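Side-chain contacts in DyP2 (Amycolatopsis sp. ATCC 39116, PDB 4G2C), which binds haem and manganese and, as a dye peroxidase from a lignin-reactive bacterium, probably oxidises dyes and lignin-related compounds with hydrogen peroxide: residues H122-A125 and A131-D134; P135-G140 and G268-F273; V69-F74 and G158-T163; T264-S269 and S486-R491. All coordinates share one frame; numbering follows the deposited sequence.

Interaction 1: H122-A125 and A131-D134; sequences HGYA and APAD
Tyr124 and Ala131 mark the closest approach of the two backbones, with CA atoms 6.0 Å apart, where the loop 131-134 passes beside helix 121-127 on its way to helix 135-139. The contact therefore closes the loop joining two successive helices within the DyP alpha+beta barrel domain, a fold built on the ferredoxin-like pattern. It is wholly apolar and carried by one face of the Tyr124 ring. Tyr124 CG stands opposite the carbonyl carbon and beside the backbone N (chi1 -85°), which sends the ring out from the helix along the loop. Ala131 takes the root of the side chain: its CB meets Tyr124 CG at 3.7 Å, and its CA lies over the same face, nearer the rim. Pro132 follows toward the phenol end. Its CD is the principal CH-pi donor, 3.8 Å from the centroid of the Tyr124 ring and 20° off the ring normal; being bonded to the amide nitrogen, this methylene should be somewhat polarised, which suits it to an aromatic face. The Tyr124 and Pro132 side chains cross at about a right angle; CD lies over the ring, and CG reaches only its phenol end. Phe137 and Phe483 also touch both residues. At the end of the loop Asp134 serves as N-cap of helix 135-139, its OD1 accepting from Phe137 N. On the tyrosine itself, Pro132 CD sits 3.6 Å from Tyr124 CZ, while Pro132 CG is 4.0 Å from Tyr124 OH.

Interaction 2: P135-G140 and G268-F273; sequences PSFTAG and GSYFVF
Phe137 and Tyr270 are where the two backbones come nearest, their CA atoms 7.6 Å apart, with the short helix 135-139 set against strand 267-278. The helix is little more than one turn, closed by Ala139 N to Pro135 O (3.1 Å) and Gly140 N to Ser136 O (2.9 Å), after which Gly140 leaves it with positive phi. Across the contact, one aromatic side chain from each element does all the touching. Phe137 holds CG anti to its own N (chi1 170°), a torsion that brings CB and CG against Tyr270 CE1. Tyr270 answers with its CD1-CE1 side: CE1 lies 3.6 Å from both CB and CG of Phe137, and Phe137 CD1 sits in the plane of the tyrosine ring at its edge. The planes are inclined at 58°, an oblique pair with centroids 5.4 Å apart. Strand 267-278 belongs to the second antiparallel sheet, consistent with the paired ferredoxin-like halves of DyP peroxidases, so this pair probably joins the two halves. With an alanine here in place of Phe137, Tyr270 would probably lose its neighbour along the CD1-CE1 edge, leaving a gap beneath the helix. Phe483 meets Tyr270 edge-to-face, and Tyr270 OH accepts a hydrogen bond from Asp134 N, which fixes the phenol end.

Interaction 3: V69-F74 and G158-T163; sequences VLFLGF and GHYQQT
Phe71 carries this contact from the middle of strand 66-74, reaching His159 and Tyr160. Earlier on the strand, Val69 rests on Phe273. At Phe71 itself, CG lies opposite the carbonyl carbon (chi1 -56°), which carries the CE2-CZ end of the ring to Tyr160. The edge of Tyr160 points toward the Phe71 face in an offset edge-to-face pair, planes at 68° and centroids 5.4 Å apart. Phe71 CE2 is 3.5 Å from both CE1 and OH of Tyr160. His159 adds a looser touch, its CD2 4.4 Å from Phe71 CD2, and also lies against a face of the Tyr160 ring. Both polar ends converge on Glu199, whose OE2 is hydrogen-bonded to Tyr160 OH and His159 NE2. A phenylalanine replacing Tyr160 would probably leave that carboxylate oxygen without the phenol's hydrogen bond and free the ring end to shift against Phe71. At the end of the strand, Phe74 N bonds to Asp165 OD2. The loop is braced internally: Gln162 NE2 donates to Gly158 O (3.0 Å) from above the carbonyl plane, Gln161 N coming from the opposite face. The whole is a loop packed on the middle strand of a five-stranded antiparallel sheet, consistent with the ferredoxin-like fold of DyP peroxidases.

Interaction 4: T264-S269 and S486-R491; sequences TVHFGS and SLAFLR
Ser486, with its CA 5.2 Å from Phe267 CA, leads the second segment into the contact and is the N-cap of helix 487-491. Its OG stands between the backbone N and the carbonyl carbon (chi1 66°), a placement that lets it accept from Phe489 N at 3.2 Å with an N-H...O angle of 151°. The same OG is hydrogen-bonded to Asp257 OD2, so two partners grip a buried hydroxyl. It also lies 3.6 Å from His266 CB, while Ser486 CB packs 3.5 Å from Phe267 O. Ala488 then supplies the contact with the imidazole face: its CB sits over the centre of the His266 ring, 3.5 Å from the centroid and 13° off the normal, a CH-pi contact. Val265 CG2 lies over the opposite face, toward its rim, so the imidazole is held between two methyls, and His266 ND1, accepting from Asp262 N, fixes its rotation. Arg491 ends the segment with its guanidinium laid over Ala488 CA. NH2 of Arg491 stays 5.6 Å from His266 NE2 and forms a salt bridge with Glu53, which probably offsets its charge near the histidine. This is a serine-capped C-terminal helix docked on the loop that leads into strand 267-278 and on its first residue, beside helix 45-53.

How the interactions relate
Interactions 1 and 2 lie 9 Å apart by centres and share one aromatic cluster: Pro132 O of interaction 1 is 3.7 Å from Phe137 CD2 of interaction 2. Strand 267-278 connects interactions 2, 3 and 4. Near its start, Gly268 and Ser269 belong to both interactions 2 and 4, and Phe273, further along, packs edge-to-face on Phe71 of interaction 3, with CE1 3.6 Å from Phe71 CZ. Interaction 1 meets interaction 4 through Tyr124 CE1 and Phe489 CZ, 4.2 Å apart. Interactions 3 and 4 do not touch, their nearest atoms being about 9 Å apart. The haem lies about 13 Å from the side chain of Tyr160 and about 14 Å from that of Tyr270, so these two contacts stand back from it.

Interaction 1: H122-A125 and A131-D134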
# COMPACT_ATOMS: atom_id res chain seq x y z
N HIS A 122 -8.09 4.36 20.21
CA HIS A 122 -7.85 5.18 21.39
C HIS A 122 -8.39 6.58 21.20
O HIS A 122 -8.91 7.18 22.12
CB HIS A 122 -6.37 5.23 21.76
CG HIS A 122 -6.12 5.86 23.09
ND1 HIS A 122 -6.04 7.22 23.27
CD2 HIS A 122 -6.01 5.31 24.33
CE1 HIS A 122 -5.86 7.48 24.55
NE2 HIS A 122 -5.84 6.34 25.21
N GLY A 123 -8.29 7.11 19.99
CA GLY A 123 -8.77 8.45 19.72
C GLY A 123 -10.28 8.55 19.81
O GLY A 123 -10.82 9.57 20.23
N TYR A 124 -10.97 7.49 19.41
CA TYR A 124 -12.42 7.41 19.60
C TYR A 124 -12.74 7.41 21.09
O TYR A 124 -13.69 8.07 21.54
CB TYR A 124 -13.01 6.16 18.92
CG TYR A 124 -13.33 6.35 17.45
CD1 TYR A 124 -14.55 6.89 17.05
CD2 TYR A 124 -12.41 5.99 16.46
CE1 TYR A 124 -14.84 7.07 15.70
CE2 TYR A 124 -12.70 6.16 15.12
CZ TYR A 124 -13.92 6.71 14.75
OH TYR A 124 -14.23 6.89 13.41
N ALA A 125 -11.95 6.67 21.86
CA ALA A 125 -12.16 6.60 23.30
C ALA A 125 -12.00 7.98 23.96
O ALA A 125 -12.82 8.37 24.78
CB ALA A 125 -11.21 5.56 23.95
N ALA A 131 -17.14 3.57 18.31
CA ALA A 131 -16.06 3.27 17.36
C ALA A 131 -16.35 2.12 16.41
O ALA A 131 -17.06 1.18 16.75
CB ALA A 131 -14.74 3.02 18.09
N PRO A 132 -15.76 2.17 15.21
CA PRO A 132 -15.76 1.03 14.29
C PRO A 132 -15.34 -0.22 15.06
O PRO A 132 -14.60 -0.10 16.03
CB PRO A 132 -14.69 1.42 13.26
CG PRO A 132 -14.67 2.89 13.28
CD PRO A 132 -14.97 3.30 14.70
N ALA A 133 -15.81 -1.40 14.65
CA ALA A 133 -15.64 -2.57 15.50
C ALA A 133 -14.61 -3.61 15.02
O ALA A 133 -14.40 -4.62 15.68
CB ALA A 133 -17.02 -3.23 15.80
N ASP A 134 -13.96 -3.38 13.89
CA ASP A 134 -12.90 -4.31 13.48
C ASP A 134 -11.99 -4.61 14.68
O ASP A 134 -11.47 -3.69 15.32
CB ASP A 134 -12.09 -3.76 12.31
CG ASP A 134 -10.93 -4.67 11.94
OD1 ASP A 134 -9.92 -4.65 12.67
OD2 ASP A 134 -11.03 -5.40 10.94

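Interaction 2: P135-G140 and G268-F273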
# COMPACT_ATOMS: atom_id res chain seq x y z
N PRO A 135 -11.80 -5.89 15.01
CA PRO A 135 -11.04 -6.26 16.21
C PRO A 135 -9.53 -5.96 16.12
O PRO A 135 -8.91 -5.79 17.17
CB PRO A 135 -11.31 -7.76 16.36
CG PRO A 135 -11.64 -8.24 15.00
CD PRO A 135 -12.33 -7.08 14.30
N SER A 136 -8.95 -5.87 14.93
CA SER A 136 -7.55 -5.48 14.81
C SER A 136 -7.42 -4.00 15.07
O SER A 136 -6.53 -3.56 15.81
CB SER A 136 -7.02 -5.81 13.42
OG SER A 136 -7.23 -7.17 13.14
N PHE A 137 -8.31 -3.24 14.46
CA PHE A 137 -8.42 -1.81 14.74
C PHE A 137 -8.57 -1.56 16.23
O PHE A 137 -7.86 -0.73 16.78
CB PHE A 137 -9.61 -1.21 13.99
CG PHE A 137 -9.95 0.20 14.41
CD1 PHE A 137 -9.14 1.26 14.03
CD2 PHE A 137 -11.08 0.46 15.15
CE1 PHE A 137 -9.46 2.54 14.39
CE2 PHE A 137 -11.40 1.74 15.52
CZ PHE A 137 -10.59 2.79 15.15
N THR A 138 -9.50 -2.27 16.87
CA THR A 138 -9.76 -2.01 18.28
C THR A 138 -8.52 -2.28 19.15
O THR A 138 -8.19 -1.49 20.04
CB THR A 138 -11.02 -2.77 18.84
OG1 THR A 138 -10.73 -4.14 19.05
CG2 THR A 138 -12.19 -2.67 17.90
N ALA A 139 -7.84 -3.40 18.87
CA ALA A 139 -6.69 -3.81 19.66
C ALA A 139 -5.47 -2.93 19.41
O ALA A 139 -4.66 -2.72 20.31
CB ALA A 139 -6.34 -5.27 19.37
N GLY A 140 -5.35 -2.42 18.18
CA GLY A 140 -4.24 -1.56 17.82
C GLY A 140 -3.06 -2.34 17.26
O GLY A 140 -2.90 -3.53 17.54
N GLY A 268 -16.70 5.16 5.72
CA GLY A 268 -15.28 5.34 5.96
C GLY A 268 -14.48 4.11 5.56
O GLY A 268 -14.99 3.20 4.89
N SER A 269 -13.21 4.09 5.96
CA SER A 269 -12.36 2.95 5.70
C SER A 269 -11.25 2.84 6.76
O SER A 269 -10.77 3.86 7.26
CB SER A 269 -11.76 3.07 4.29
OG SER A 269 -11.10 1.88 3.92
N TYR A 270 -10.87 1.61 7.10
CA TYR A 270 -9.71 1.33 7.94
C TYR A 270 -8.38 1.58 7.20
O TYR A 270 -8.24 1.32 5.98
CB TYR A 270 -9.74 -0.10 8.47
CG TYR A 270 -10.91 -0.38 9.35
CD1 TYR A 270 -10.92 0.03 10.69
CD2 TYR A 270 -12.03 -1.04 8.86
CE1 TYR A 270 -12.02 -0.23 11.50
CE2 TYR A 270 -13.12 -1.30 9.65
CZ TYR A 270 -13.11 -0.89 10.97
OH TYR A 270 -14.21 -1.14 11.77
N PHE A 271 -7.40 2.07 7.96
CA PHE A 271 -6.16 2.60 7.39
C PHE A 271 -4.97 2.01 8.12
O PHE A 271 -4.88 2.12 9.34
CB PHE A 271 -6.17 4.13 7.52
CG PHE A 271 -4.98 4.82 6.91
CD1 PHE A 271 -4.80 4.86 5.54
CD2 PHE A 271 -4.06 5.49 7.72
CE1 PHE A 271 -3.72 5.52 4.99
CE2 PHE A 271 -2.98 6.15 7.18
CZ PHE A 271 -2.81 6.17 5.82
N VAL A 272 -4.08 1.36 7.37
CA VAL A 272 -2.84 0.82 7.93
C VAL A 272 -1.73 1.81 7.64
O VAL A 272 -1.55 2.18 6.49
CB VAL A 272 -2.41 -0.50 7.26
CG1 VAL A 272 -1.30 -1.18 8.08
CG2 VAL A 272 -3.58 -1.43 7.08
N PHE A 273 -1.01 2.24 8.67
CA PHE A 273 0.25 2.97 8.48
C PHE A 273 1.39 2.17 9.10
O PHE A 273 1.34 1.83 10.29
CB PHE A 273 0.19 4.38 9.11
CG PHE A 273 1.41 5.21 8.81
CD1 PHE A 273 2.60 4.96 9.47
CD2 PHE A 273 1.37 6.22 7.86
CE1 PHE A 273 3.74 5.71 9.18
CE2 PHE A 273 2.50 6.97 7.57
CZ PHE A 273 3.69 6.71 8.23

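Interaction 3: V69-F74 and G158-T163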
# COMPACT_ATOMS: atom_id res chain seq x y z
N VAL A 69 3.02 13.68 7.11
CA VAL A 69 2.21 12.83 7.99
C VAL A 69 2.34 13.34 9.42
O VAL A 69 3.45 13.53 9.91
CB VAL A 69 2.71 11.37 7.99
CG1 VAL A 69 1.79 10.50 8.81
CG2 VAL A 69 2.85 10.82 6.57
N LEU A 70 1.20 13.56 10.08
CA LEU A 70 1.18 14.08 11.44
C LEU A 70 0.39 13.15 12.35
O LEU A 70 -0.79 12.92 12.12
CB LEU A 70 0.57 15.48 11.47
CG LEU A 70 1.29 16.61 10.72
CD1 LEU A 70 0.48 17.89 10.80
CD2 LEU A 70 2.71 16.83 11.26
N PHE A 71 1.05 12.61 13.36
CA PHE A 71 0.37 11.80 14.37
C PHE A 71 0.05 12.68 15.57
O PHE A 71 0.90 13.42 16.05
CB PHE A 71 1.22 10.61 14.78
CG PHE A 71 1.63 9.75 13.62
CD1 PHE A 71 0.68 9.03 12.90
CD2 PHE A 71 2.96 9.68 13.23
CE1 PHE A 71 1.05 8.24 11.83
CE2 PHE A 71 3.33 8.90 12.15
CZ PHE A 71 2.38 8.18 11.44
N LEU A 72 -1.19 12.61 16.04
CA LEU A 72 -1.67 13.54 17.06
C LEU A 72 -2.01 12.82 18.36
O LEU A 72 -2.28 11.61 18.36
CB LEU A 72 -2.91 14.26 16.56
CG LEU A 72 -2.82 14.95 15.19
CD1 LEU A 72 -4.12 15.66 14.87
CD2 LEU A 72 -1.63 15.91 15.11
N GLY A 73 -2.01 13.57 19.46
CA GLY A 73 -2.50 13.11 20.75
C GLY A 73 -3.57 14.08 21.25
O GLY A 73 -3.40 15.28 21.14
N PHE A 74 -4.67 13.55 21.77
CA PHE A 74 -5.76 14.37 22.27
C PHE A 74 -5.65 14.60 23.78
O PHE A 74 -5.89 13.69 24.57
CB PHE A 74 -7.12 13.72 21.95
CG PHE A 74 -7.43 13.63 20.48
CD1 PHE A 74 -6.77 14.44 19.56
CD2 PHE A 74 -8.40 12.74 20.01
CE1 PHE A 74 -7.05 14.36 18.19
CE2 PHE A 74 -8.70 12.66 18.66
CZ PHE A 74 -8.02 13.47 17.74
N GLY A 158 10.71 5.97 18.56
CA GLY A 158 10.09 6.53 19.75
C GLY A 158 8.65 6.98 19.60
O GLY A 158 7.81 6.62 20.42
N HIS A 159 8.35 7.75 18.56
CA HIS A 159 6.99 8.26 18.39
C HIS A 159 5.92 7.18 18.17
O HIS A 159 4.76 7.40 18.51
CB HIS A 159 6.92 9.37 17.33
CG HIS A 159 7.54 9.02 16.01
ND1 HIS A 159 8.86 8.64 15.89
CD2 HIS A 159 7.02 9.01 14.76
CE1 HIS A 159 9.13 8.40 14.61
NE2 HIS A 159 8.03 8.63 13.91
N TYR A 160 6.30 6.02 17.65
CA TYR A 160 5.36 4.90 17.46
C TYR A 160 5.12 4.11 18.74
O TYR A 160 4.21 3.27 18.80
CB TYR A 160 5.79 3.98 16.30
CG TYR A 160 5.84 4.70 14.97
CD1 TYR A 160 4.67 5.09 14.33
CD2 TYR A 160 7.05 5.02 14.36
CE1 TYR A 160 4.71 5.78 13.11
CE2 TYR A 160 7.09 5.70 13.14
CZ TYR A 160 5.91 6.08 12.53
OH TYR A 160 5.93 6.76 11.33
N GLN A 161 5.91 4.39 19.77
CA GLN A 161 5.73 3.74 21.07
C GLN A 161 4.69 4.50 21.90
O GLN A 161 4.20 3.99 22.90
CB GLN A 161 7.05 3.64 21.83
CG GLN A 161 8.15 2.81 21.13
CD GLN A 161 9.23 2.31 22.08
OE1 GLN A 161 8.96 2.02 23.25
NE2 GLN A 161 10.46 2.22 21.60
N GLN A 162 4.37 5.72 21.47
CA GLN A 162 3.44 6.58 22.20
C GLN A 162 2.00 6.27 21.82
O GLN A 162 1.75 5.65 20.80
CB GLN A 162 3.71 8.06 21.89
CG GLN A 162 5.18 8.42 21.87
CD GLN A 162 5.86 8.15 23.20
OE1 GLN A 162 5.45 8.70 24.23
NE2 GLN A 162 6.87 7.29 23.20
N THR A 163 1.06 6.70 22.65
CA THR A 163 -0.35 6.49 22.33
C THR A 163 -0.82 7.53 21.33
O THR A 163 -0.76 8.73 21.58
CB THR A 163 -1.25 6.48 23.58
OG1 THR A 163 -0.99 5.27 24.32
CG2 THR A 163 -2.73 6.51 23.18

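Interaction 4: T264-S269 and S486-R491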
# COMPACT_ATOMS: atom_id res chain seq x y z
N THR A 264 -26.09 4.73 6.51
CA THR A 264 -26.54 4.15 5.25
C THR A 264 -25.97 4.92 4.05
O THR A 264 -26.04 4.44 2.92
CB THR A 264 -28.09 4.08 5.15
OG1 THR A 264 -28.65 5.40 5.13
CG2 THR A 264 -28.64 3.32 6.34
N VAL A 265 -25.40 6.09 4.30
CA VAL A 265 -24.82 6.91 3.24
C VAL A 265 -23.48 7.53 3.63
O VAL A 265 -22.77 8.12 2.81
CB VAL A 265 -25.77 8.05 2.78
CG1 VAL A 265 -27.12 7.47 2.34
CG2 VAL A 265 -25.95 9.08 3.89
N HIS A 266 -23.15 7.40 4.91
CA HIS A 266 -21.91 7.95 5.43
C HIS A 266 -20.90 6.84 5.67
O HIS A 266 -21.09 6.00 6.55
CB HIS A 266 -22.22 8.73 6.70
CG HIS A 266 -23.09 9.91 6.46
ND1 HIS A 266 -23.90 10.46 7.43
CD2 HIS A 266 -23.29 10.66 5.34
CE1 HIS A 266 -24.56 11.49 6.93
NE2 HIS A 266 -24.20 11.63 5.66
N PHE A 267 -19.83 6.86 4.88
CA PHE A 267 -18.88 5.75 4.85
C PHE A 267 -17.44 6.12 5.17
O PHE A 267 -16.99 7.24 4.90
CB PHE A 267 -18.92 5.06 3.48
CG PHE A 267 -20.15 4.22 3.27
CD1 PHE A 267 -21.36 4.80 2.91
CD2 PHE A 267 -20.09 2.84 3.44
CE1 PHE A 267 -22.50 4.03 2.72
CE2 PHE A 267 -21.22 2.05 3.26
CZ PHE A 267 -22.43 2.65 2.90
N GLY A 268 -16.70 5.16 5.72
CA GLY A 268 -15.28 5.34 5.96
C GLY A 268 -14.48 4.11 5.56
O GLY A 268 -14.99 3.20 4.89
N SER A 269 -13.21 4.09 5.96
CA SER A 269 -12.36 2.95 5.70
C SER A 269 -11.25 2.84 6.76
O SER A 269 -10.77 3.86 7.26
CB SER A 269 -11.76 3.07 4.29
OG SER A 269 -11.10 1.88 3.92
N SER A 486 -16.34 9.42 7.76
CA SER A 486 -17.02 10.22 6.76
C SER A 486 -16.90 11.70 7.11
O SER A 486 -16.72 12.07 8.28
CB SER A 486 -18.49 9.83 6.70
OG SER A 486 -19.13 10.16 7.92
N LEU A 487 -17.02 12.55 6.09
CA LEU A 487 -17.00 14.00 6.30
C LEU A 487 -18.15 14.48 7.20
O LEU A 487 -17.95 15.36 8.03
CB LEU A 487 -17.02 14.76 4.97
CG LEU A 487 -15.82 14.52 4.05
CD1 LEU A 487 -15.92 15.37 2.77
CD2 LEU A 487 -14.50 14.75 4.77
N ALA A 488 -19.33 13.90 7.02
CA ALA A 488 -20.49 14.25 7.85
C ALA A 488 -20.23 13.95 9.33
O ALA A 488 -20.68 14.69 10.20
CB ALA A 488 -21.75 13.53 7.35
N PHE A 489 -19.50 12.88 9.61
CA PHE A 489 -19.14 12.61 11.00
C PHE A 489 -18.27 13.73 11.55
O PHE A 489 -18.51 14.23 12.65
CB PHE A 489 -18.38 11.29 11.14
CG PHE A 489 -17.71 11.14 12.48
CD1 PHE A 489 -18.43 10.75 13.60
CD2 PHE A 489 -16.36 11.43 12.62
CE1 PHE A 489 -17.81 10.63 14.83
CE2 PHE A 489 -15.73 11.32 13.84
CZ PHE A 489 -16.45 10.92 14.95
N LEU A 490 -17.25 14.11 10.79
CA LEU A 490 -16.30 15.12 11.24
C LEU A 490 -16.99 16.47 11.47
O LEU A 490 -16.69 17.17 12.44
CB LEU A 490 -15.15 15.25 10.24
CG LEU A 490 -14.27 14.01 10.04
CD1 LEU A 490 -13.20 14.26 8.99
CD2 LEU A 490 -13.64 13.51 11.35
N ARG A 491 -17.92 16.84 10.59
CA ARG A 491 -18.68 18.08 10.75
C ARG A 491 -19.60 18.01 11.98
O ARG A 491 -19.86 19.03 12.63
CB ARG A 491 -19.51 18.39 9.50
CG ARG A 491 -18.73 18.64 8.20
CD ARG A 491 -19.62 19.31 7.12
NE ARG A 491 -20.84 18.54 6.86
CZ ARG A 491 -20.90 17.48 6.07
NH1 ARG A 491 -19.79 17.06 5.47
NH2 ARG A 491 -22.04 16.82 5.87